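Local coordinates for cell division protein FtsI/penicillin binding protein 2 (Legionella pneumophila subsp. pneumophila ATCC 43290, PDB 4ZTK) that probably cross-links peptidoglycan as a penicillin-binding D,D-transpeptidase of the FtsI type, serving cell-wall synthesis at division, at residues 74-79 with 260-265. Sequence-based numbering, arbitrary orientation.
Sequences RIFSPG and LALFAG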
# COMPACT_ATOMS: atom_id res chain seq x y z
N ARG A 74 -9.54 1.43 -12.13
CA ARG A 74 -8.55 0.45 -12.59
C ARG A 74 -8.22 -0.64 -11.57
O ARG A 74 -8.00 -0.37 -10.39
CB ARG A 74 -7.27 1.17 -13.04
CG ARG A 74 -6.17 0.26 -13.56
CD ARG A 74 -5.14 1.08 -14.33
NE ARG A 74 -3.95 0.31 -14.67
CZ ARG A 74 -2.92 0.79 -15.36
NH1 ARG A 74 -2.94 2.05 -15.79
NH2 ARG A 74 -1.88 0.02 -15.63
N ILE A 75 -8.19 -1.89 -12.04
CA ILE A 75 -7.91 -3.04 -11.18
C ILE A 75 -6.46 -3.47 -11.33
O ILE A 75 -5.97 -3.66 -12.44
CB ILE A 75 -8.82 -4.23 -11.54
CG1 ILE A 75 -10.29 -3.87 -11.33
CG2 ILE A 75 -8.43 -5.46 -10.71
CD1 ILE A 75 -11.25 -5.01 -11.64
N PHE A 76 -5.78 -3.64 -10.20
CA PHE A 76 -4.38 -4.02 -10.23
C PHE A 76 -4.03 -4.94 -9.07
O PHE A 76 -4.86 -5.22 -8.20
CB PHE A 76 -3.47 -2.78 -10.24
CG PHE A 76 -3.61 -1.91 -9.02
CD1 PHE A 76 -4.68 -1.04 -8.87
CD2 PHE A 76 -2.65 -1.95 -8.02
CE1 PHE A 76 -4.80 -0.24 -7.75
CE2 PHE A 76 -2.76 -1.14 -6.89
CZ PHE A 76 -3.84 -0.29 -6.76
N SER A 77 -2.81 -5.45 -9.07
CA SER A 77 -2.32 -6.28 -7.98
C SER A 77 -1.54 -5.40 -7.01
O SER A 77 -0.83 -4.48 -7.43
CB SER A 77 -1.44 -7.40 -8.54
OG SER A 77 -0.63 -7.95 -7.52
N PRO A 78 -1.68 -5.66 -5.70
CA PRO A 78 -1.07 -4.81 -4.67
C PRO A 78 0.41 -5.13 -4.47
O PRO A 78 1.12 -4.33 -3.85
CB PRO A 78 -1.86 -5.17 -3.42
CG PRO A 78 -2.23 -6.61 -3.63
CD PRO A 78 -2.51 -6.73 -5.11
N GLY A 79 0.85 -6.28 -4.97
CA GLY A 79 2.22 -6.71 -4.77
C GLY A 79 2.56 -6.77 -3.30
O GLY A 79 1.72 -7.14 -2.47
N LEU A 260 4.57 -1.20 -12.02
CA LEU A 260 3.85 -0.33 -11.09
C LEU A 260 4.74 -0.15 -9.86
O LEU A 260 5.22 -1.13 -9.28
CB LEU A 260 2.51 -0.95 -10.67
CG LEU A 260 1.44 -1.15 -11.75
CD1 LEU A 260 0.16 -1.71 -11.13
CD2 LEU A 260 1.14 0.16 -12.47
N ALA A 261 4.97 1.09 -9.48
CA ALA A 261 5.72 1.40 -8.27
C ALA A 261 4.78 1.96 -7.22
O ALA A 261 4.12 2.98 -7.44
CB ALA A 261 6.84 2.39 -8.58
N LEU A 262 4.71 1.30 -6.07
CA LEU A 262 3.70 1.60 -5.07
C LEU A 262 4.29 1.97 -3.72
O LEU A 262 5.33 1.44 -3.34
CB LEU A 262 2.78 0.39 -4.86
CG LEU A 262 2.01 -0.22 -6.03
CD1 LEU A 262 2.90 -1.18 -6.81
CD2 LEU A 262 0.76 -0.93 -5.52
N PHE A 263 3.61 2.85 -3.00
CA PHE A 263 3.91 3.07 -1.59
C PHE A 263 2.64 3.42 -0.84
O PHE A 263 1.93 4.35 -1.20
CB PHE A 263 4.97 4.15 -1.39
CG PHE A 263 5.51 4.21 0.02
CD1 PHE A 263 6.43 3.27 0.46
CD2 PHE A 263 5.10 5.19 0.90
CE1 PHE A 263 6.93 3.32 1.75
CE2 PHE A 263 5.60 5.25 2.19
CZ PHE A 263 6.52 4.31 2.62
N ALA A 264 2.36 2.65 0.21
CA ALA A 264 1.16 2.83 1.00
C ALA A 264 1.57 3.05 2.44
O ALA A 264 2.44 2.36 2.95
CB ALA A 264 0.27 1.61 0.88
N GLY A 265 0.94 4.01 3.11
CA GLY A 265 1.28 4.28 4.49
C GLY A 265 0.37 5.28 5.17
O GLY A 265 -0.68 5.65 4.65
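Phe76 meets Leu260 and Leu262 together, two alternate residues of strand 259-267 whose side chains leave the same side of the sheet. Leu260 reaches the root of the phenylalanine: its CD1 lies 3.9 Å from Phe76 CB and, more loosely, 4.2 Å from the ring carbon CD2. Leu262 takes the far part of the ring, its CD2 methyl coming up at the edge, close to the ring plane, 3.8 Å from Phe76 CE2. With chi1 at 62°, CG of Phe76 lies between the backbone N and the carbonyl carbon, and in this rotamer CB faces Leu260 while the ring runs alongside Leu262 in the reverse direction. The same Leu262 CD2 also sits 3.8 Å from Pro78 O, a carbonyl oxygen that accepts a hydrogen bond from Thr81 OG1. In-plane at another part of the Phe76 rim is the carbonyl O of Arg74, while Trp71 packs edge-to-face with the ring.

Arg74 stretches out nearly straight (chi1 -179°, chi2 164°), which carries its guanidinium past Leu260. The touch there is slight, Arg74 NH2 to Leu260 CD2 at 4.4 Å; its main ionic partner is Glu281 of the adjoining strand 274-281, through a salt bridge from NH2, and Trp71 adds a cation-pi contact.

The contact thus lays the loop ahead of helix 83-92 against the central antiparallel sheet of the transpeptidase fold. The Leu262 side chain comes close to, but makes no contact with, Ser80 and Lys83, which fit an SxxK pattern, consistent with the active-site serine and lysine of penicillin-binding proteins. The fit of loop on sheet therefore rests on shape and nonpolar burial, while Glu281 and Thr81 supply directional polar bonds from outside the two segments.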